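Long-range contact in alpha-glucosidase (Bacteroides thetaiotaomicron, PDB 5XFM), which hydrolyses beta-L-arabinopyranosides and alpha-galactosides as a bifunctional glycoside hydrolase of family 97: residues A[599-613]-A[630-642]. The protein carries 1 engineered substitution. Numbering follows the deposited sequence.
Sequences FAGKTVALYKDDKKG and LEIRPQGGILCIK
Strands 603-609 and 636-641 are antiparallel neighbours in the six-stranded sheet of the C-terminal domain; their axes come within 4.6 Å, with N-to-C directions at 156°. A605 and I641 exchange two backbone hydrogen bonds, as do Y607 and L639, and A605 N to I641 O measures 2.9 Å. Between these pairs, L606 and C640 form a non-hydrogen-bonded pair. On their face, L606 lays CD1 4.0 Å from C640 SG and also against CG2 of I638. The F599 ring reaches C640 from the 3-10 turn before the strand, CE2 lying 3.7 Å from C640 CB, while CG1 of V604 covers one ring face near its rim.

The opposite face carries Y607, L639 and I641. With its CG anti to the carbonyl carbon (chi1 -65°), Y607 presents CE1 to CD1 of I641 at 3.7 Å, and L639 O lies at the ring edge, in plane. Helix 541-549 packs on this side, where F546 meets the Y607 ring edge-to-face and touches both L639 and I641.

Beyond the regular ladder, the CB of D609 points toward the other strand, and OD2 accepts a hydrogen bond from G637 N at 3.1 Å, on its syn side and 16° out of the carboxylate plane. OD1 is hydrogen-bonded to T511 OG1, and a water accepts from D609 N and donates to G637 O. Replacing D609 with an alanine would probably leave G637 N and T511 OG1 without their carboxylate partner and loosen this strand end. A CB on G636 would clash with D609 OD2, so glycine suits the site. R633 CD lies 3.9 Å from D609 CB, and its guanidinium reaches the type I turn 610-613, with D610 O at its edge, in plane. The ladder joins two central strands of the antiparallel C-terminal beta domain that follows the TIM-barrel domain, an architecture found in many glycoside hydrolases.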
loop_
_atom_site.group_PDB
_atom_site.type_symbol
_atom_site.label_atom_id
_atom_site.label_comp_id
_atom_site.label_asym_id
_atom_site.label_seq_id
_atom_site.Cartn_x
_atom_site.Cartn_y
_atom_site.Cartn_z
ATOM N N PHE A 599 -11.940 -3.154 25.262
ATOM C CA PHE A 599 -12.480 -2.193 26.207
ATOM C C PHE A 599 -13.104 -2.832 27.443
ATOM O O PHE A 599 -13.699 -2.133 28.262
ATOM C CB PHE A 599 -13.492 -1.317 25.482
ATOM C CG PHE A 599 -12.895 -0.560 24.335
ATOM C CD1 PHE A 599 -11.626 -0.017 24.441
ATOM C CD2 PHE A 599 -13.581 -0.417 23.143
ATOM C CE1 PHE A 599 -11.061 0.675 23.389
ATOM C CE2 PHE A 599 -13.019 0.277 22.085
ATOM C CZ PHE A 599 -11.756 0.821 22.210
ATOM N N ALA A 600 -12.959 -4.154 27.555
ATOM C CA ALA A 600 -13.216 -4.917 28.784
ATOM C C ALA A 600 -14.384 -4.385 29.611
ATOM O O ALA A 600 -15.522 -4.383 29.157
ATOM C CB ALA A 600 -11.950 -4.958 29.640
ATOM N N GLY A 601 -14.084 -3.918 30.819
ATOM C CA GLY A 601 -15.068 -3.294 31.686
ATOM C C GLY A 601 -14.607 -1.879 31.967
ATOM O O GLY A 601 -14.384 -1.502 33.118
ATOM N N LYS A 602 -14.486 -1.088 30.907
ATOM C CA LYS A 602 -13.829 0.210 30.993
ATOM C C LYS A 602 -14.698 1.378 30.530
ATOM O O LYS A 602 -15.752 1.195 29.915
ATOM C CB LYS A 602 -12.545 0.163 30.161
ATOM C CG LYS A 602 -11.543 -0.879 30.638
ATOM C CD LYS A 602 -10.282 -0.859 29.791
ATOM C CE LYS A 602 -9.404 -2.069 30.081
ATOM N NZ LYS A 602 -8.129 -2.023 29.318
ATOM N N THR A 603 -14.234 2.584 30.834
ATOM C CA THR A 603 -14.873 3.793 30.343
ATOM C C THR A 603 -14.064 4.354 29.195
ATOM O O THR A 603 -12.928 4.785 29.386
ATOM C CB THR A 603 -14.996 4.872 31.443
ATOM O OG1 THR A 603 -15.735 4.358 32.559
ATOM C CG2 THR A 603 -15.686 6.116 30.897
ATOM N N VAL A 604 -14.646 4.359 28.003
ATOM C CA VAL A 604 -13.916 4.810 26.831
ATOM C C VAL A 604 -14.369 6.201 26.409
ATOM O O VAL A 604 -15.509 6.599 26.671
ATOM C CB VAL A 604 -14.090 3.834 25.646
ATOM C CG1 VAL A 604 -13.566 2.455 26.012
ATOM C CG2 VAL A 604 -15.550 3.753 25.226
ATOM N N ALA A 605 -13.468 6.931 25.751
ATOM C CA ALA A 605 -13.806 8.217 25.150
ATOM C C ALA A 605 -14.499 7.970 23.821
ATOM O O ALA A 605 -13.970 7.257 22.966
ATOM C CB ALA A 605 -12.563 9.074 24.958
ATOM N N LEU A 606 -15.677 8.558 23.642
ATOM C CA LEU A 606 -16.468 8.285 22.450
ATOM C C LEU A 606 -16.682 9.520 21.579
ATOM O O LEU A 606 -17.265 10.515 22.012
ATOM C CB LEU A 606 -17.823 7.697 22.851
ATOM C CG LEU A 606 -18.882 7.598 21.755
ATOM C CD1 LEU A 606 -18.420 6.640 20.678
ATOM C CD2 LEU A 606 -20.231 7.173 22.322
ATOM N N TYR A 607 -16.217 9.425 20.338
ATOM C CA TYR A 607 -16.440 10.435 19.318
ATOM C C TYR A 607 -17.550 9.934 18.415
ATOM O O TYR A 607 -17.467 8.830 17.870
ATOM C CB TYR A 607 -15.168 10.707 18.511
ATOM C CG TYR A 607 -14.044 11.306 19.324
ATOM C CD1 TYR A 607 -13.261 10.518 20.154
ATOM C CD2 TYR A 607 -13.778 12.665 19.271
ATOM C CE1 TYR A 607 -12.241 11.067 20.903
ATOM C CE2 TYR A 607 -12.762 13.224 20.013
ATOM C CZ TYR A 607 -11.995 12.423 20.827
ATOM O OH TYR A 607 -10.979 12.986 21.566
ATOM N N LYS A 608 -18.584 10.748 18.260
ATOM C CA LYS A 608 -19.783 10.317 17.565
ATOM C C LYS A 608 -20.400 11.485 16.789
ATOM O O LYS A 608 -20.170 12.643 17.125
ATOM C CB LYS A 608 -20.748 9.724 18.605
ATOM C CG LYS A 608 -22.228 9.750 18.298
ATOM C CD LYS A 608 -23.014 9.370 19.542
ATOM C CE LYS A 608 -24.497 9.264 19.260
ATOM N NZ LYS A 608 -25.245 8.841 20.475
ATOM N N ASP A 609 -21.192 11.191 15.762
ATOM C CA ASP A 609 -21.951 12.239 15.089
ATOM C C ASP A 609 -23.188 12.498 15.925
ATOM O O ASP A 609 -23.880 11.555 16.300
ATOM C CB ASP A 609 -22.361 11.826 13.668
ATOM C CG ASP A 609 -21.187 11.358 12.812
ATOM O OD1 ASP A 609 -20.157 12.063 12.752
ATOM O OD2 ASP A 609 -21.301 10.278 12.189
ATOM N N ASP A 610 -23.499 13.759 16.210
ATOM C CA ASP A 610 -24.756 13.998 16.902
ATOM C C ASP A 610 -25.845 13.853 15.849
ATOM O O ASP A 610 -25.552 13.821 14.655
ATOM C CB ASP A 610 -24.778 15.367 17.613
ATOM C CG ASP A 610 -24.717 16.557 16.657
ATOM O OD1 ASP A 610 -24.908 16.396 15.432
ATOM O OD2 ASP A 610 -24.468 17.681 17.155
ATOM N N LYS A 611 -27.092 13.765 16.291
ATOM C CA LYS A 611 -28.216 13.529 15.385
ATOM C C LYS A 611 -28.269 14.522 14.215
ATOM O O LYS A 611 -28.877 14.235 13.181
ATOM C CB LYS A 611 -29.531 13.513 16.171
ATOM C CG LYS A 611 -29.545 12.395 17.211
ATOM C CD LYS A 611 -30.764 11.494 17.068
ATOM C CE LYS A 611 -30.326 10.034 17.164
ATOM N NZ LYS A 611 -31.465 9.093 17.318
ATOM N N LYS A 612 -27.647 15.688 14.393
ATOM C CA LYS A 612 -27.585 16.709 13.358
ATOM C C LYS A 612 -26.337 16.535 12.493
ATOM O O LYS A 612 -26.181 17.208 11.476
ATOM C CB LYS A 612 -27.610 18.093 13.999
ATOM C CG LYS A 612 -28.886 18.888 13.720
ATOM C CD LYS A 612 -28.711 20.362 14.042
ATOM C CE LYS A 612 -28.891 20.601 15.542
ATOM N NZ LYS A 612 -30.310 20.391 15.971
ATOM N N GLY A 613 -25.447 15.637 12.908
ATOM C CA GLY A 613 -24.232 15.356 12.160
ATOM C C GLY A 613 -22.982 16.053 12.669
ATOM O O GLY A 613 -21.901 15.882 12.107
ATOM N N LEU A 630 -23.845 0.345 18.660
ATOM C CA LEU A 630 -23.674 1.679 18.089
ATOM C C LEU A 630 -24.413 1.802 16.773
ATOM O O LEU A 630 -24.507 0.835 16.028
ATOM C CB LEU A 630 -22.188 1.991 17.882
ATOM C CG LEU A 630 -21.313 2.198 19.122
ATOM C CD1 LEU A 630 -19.851 2.265 18.739
ATOM C CD2 LEU A 630 -21.724 3.469 19.862
ATOM N N GLU A 631 -24.918 2.997 16.483
ATOM C CA GLU A 631 -25.517 3.273 15.184
ATOM C C GLU A 631 -24.738 4.374 14.479
ATOM O O GLU A 631 -24.447 5.412 15.068
ATOM C CB GLU A 631 -26.993 3.646 15.343
ATOM C CG GLU A 631 -27.672 4.171 14.083
ATOM C CD GLU A 631 -29.174 4.302 14.265
ATOM O OE1 GLU A 631 -29.804 5.051 13.492
ATOM O OE2 GLU A 631 -29.701 3.770 15.266
ATOM N N ILE A 632 -24.403 4.132 13.215
ATOM C CA ILE A 632 -23.616 5.068 12.424
ATOM C C ILE A 632 -24.415 5.567 11.223
ATOM O O ILE A 632 -24.801 4.784 10.351
ATOM C CB ILE A 632 -22.302 4.426 11.934
ATOM C CG1 ILE A 632 -21.572 3.732 13.086
ATOM C CG2 ILE A 632 -21.417 5.467 11.266
ATOM C CD1 ILE A 632 -20.475 2.779 12.637
ATOM N N ARG A 633 -24.666 6.871 11.193
ATOM C CA ARG A 633 -25.340 7.514 10.073
ATOM C C ARG A 633 -24.533 7.347 8.789
ATOM O O ARG A 633 -23.319 7.134 8.842
ATOM C CB ARG A 633 -25.582 8.997 10.378
ATOM C CG ARG A 633 -24.375 9.903 10.204
ATOM C CD ARG A 633 -24.735 11.340 10.562
ATOM N NE ARG A 633 -25.414 12.034 9.471
ATOM C CZ ARG A 633 -26.229 13.069 9.639
ATOM N NH1 ARG A 633 -26.471 13.532 10.859
ATOM N NH2 ARG A 633 -26.807 13.640 8.591
ATOM N N PRO A 634 -25.213 7.396 7.630
ATOM C CA PRO A 634 -24.519 7.396 6.337
ATOM C C PRO A 634 -23.504 8.533 6.221
ATOM O O PRO A 634 -23.769 9.640 6.698
ATOM C CB PRO A 634 -25.662 7.566 5.329
ATOM C CG PRO A 634 -26.863 7.029 6.041
ATOM C CD PRO A 634 -26.677 7.455 7.463
ATOM N N GLN A 635 -22.358 8.242 5.604
ATOM C CA GLN A 635 -21.257 9.198 5.460
ATOM C C GLN A 635 -20.703 9.606 6.823
ATOM O O GLN A 635 -20.038 10.639 6.951
ATOM C CB GLN A 635 -21.702 10.437 4.669
ATOM C CG GLN A 635 -22.416 10.115 3.363
ATOM C CD GLN A 635 -21.501 9.472 2.338
ATOM O OE1 GLN A 635 -20.385 9.938 2.110
ATOM N NE2 GLN A 635 -21.959 8.379 1.735
ATOM N N GLY A 636 -20.982 8.793 7.838
ATOM C CA GLY A 636 -20.551 9.096 9.189
ATOM C C GLY A 636 -19.585 8.076 9.769
ATOM O O GLY A 636 -19.222 7.083 9.115
ATOM N N GLY A 637 -19.184 8.322 11.014
ATOM C CA GLY A 637 -18.208 7.491 11.687
ATOM C C GLY A 637 -18.282 7.559 13.200
ATOM O O GLY A 637 -19.010 8.375 13.771
ATOM N N ILE A 638 -17.503 6.694 13.843
ATOM C CA ILE A 638 -17.454 6.578 15.296
ATOM C C ILE A 638 -16.025 6.252 15.705
ATOM O O ILE A 638 -15.324 5.519 14.997
ATOM C CB ILE A 638 -18.425 5.485 15.822
ATOM C CG1 ILE A 638 -19.780 6.098 16.164
ATOM C CG2 ILE A 638 -17.876 4.794 17.061
ATOM C CD1 ILE A 638 -20.888 5.085 16.290
ATOM N N LEU A 639 -15.575 6.820 16.821
ATOM C CA LEU A 639 -14.226 6.536 17.285
ATOM C C LEU A 639 -14.213 6.328 18.813
ATOM O O LEU A 639 -14.690 7.179 19.548
ATOM C CB LEU A 639 -13.301 7.676 16.853
ATOM C CG LEU A 639 -11.789 7.515 16.693
ATOM C CD1 LEU A 639 -11.183 8.887 16.435
ATOM C CD2 LEU A 639 -11.106 6.819 17.855
ATOM N N CYS A 640 -13.683 5.196 19.282
ATOM C CA CYS A 640 -13.559 4.914 20.721
ATOM C C CYS A 640 -12.098 4.830 21.165
ATOM O O CYS A 640 -11.308 4.137 20.541
ATOM C CB CYS A 640 -14.257 3.598 21.090
ATOM S SG CYS A 640 -16.001 3.478 20.663
ATOM N N ILE A 641 -11.731 5.524 22.240
ATOM C CA ILE A 641 -10.340 5.501 22.705
ATOM C C ILE A 641 -10.220 5.140 24.184
ATOM O O ILE A 641 -10.911 5.717 25.030
ATOM C CB ILE A 641 -9.637 6.862 22.484
ATOM C CG1 ILE A 641 -9.681 7.264 21.012
ATOM C CG2 ILE A 641 -8.192 6.807 22.958
ATOM C CD1 ILE A 641 -9.339 8.715 20.763
ATOM N N LYS A 642 -9.333 4.191 24.487
ATOM C CA LYS A 642 -8.925 3.944 25.871
ATOM C C LYS A 642 -7.618 3.161 25.971
ATOM O O LYS A 642 -7.513 2.034 25.486
ATOM C CB LYS A 642 -10.024 3.195 26.626
ATOM C CG LYS A 642 -9.711 2.878 28.084
ATOM C CD LYS A 642 -9.849 4.101 28.979
ATOM C CE LYS A 642 -9.375 3.810 30.399
ATOM N NZ LYS A 642 -9.061 5.054 31.151
HETATM O O HOH W 1 -21.632 8.541 15.363
#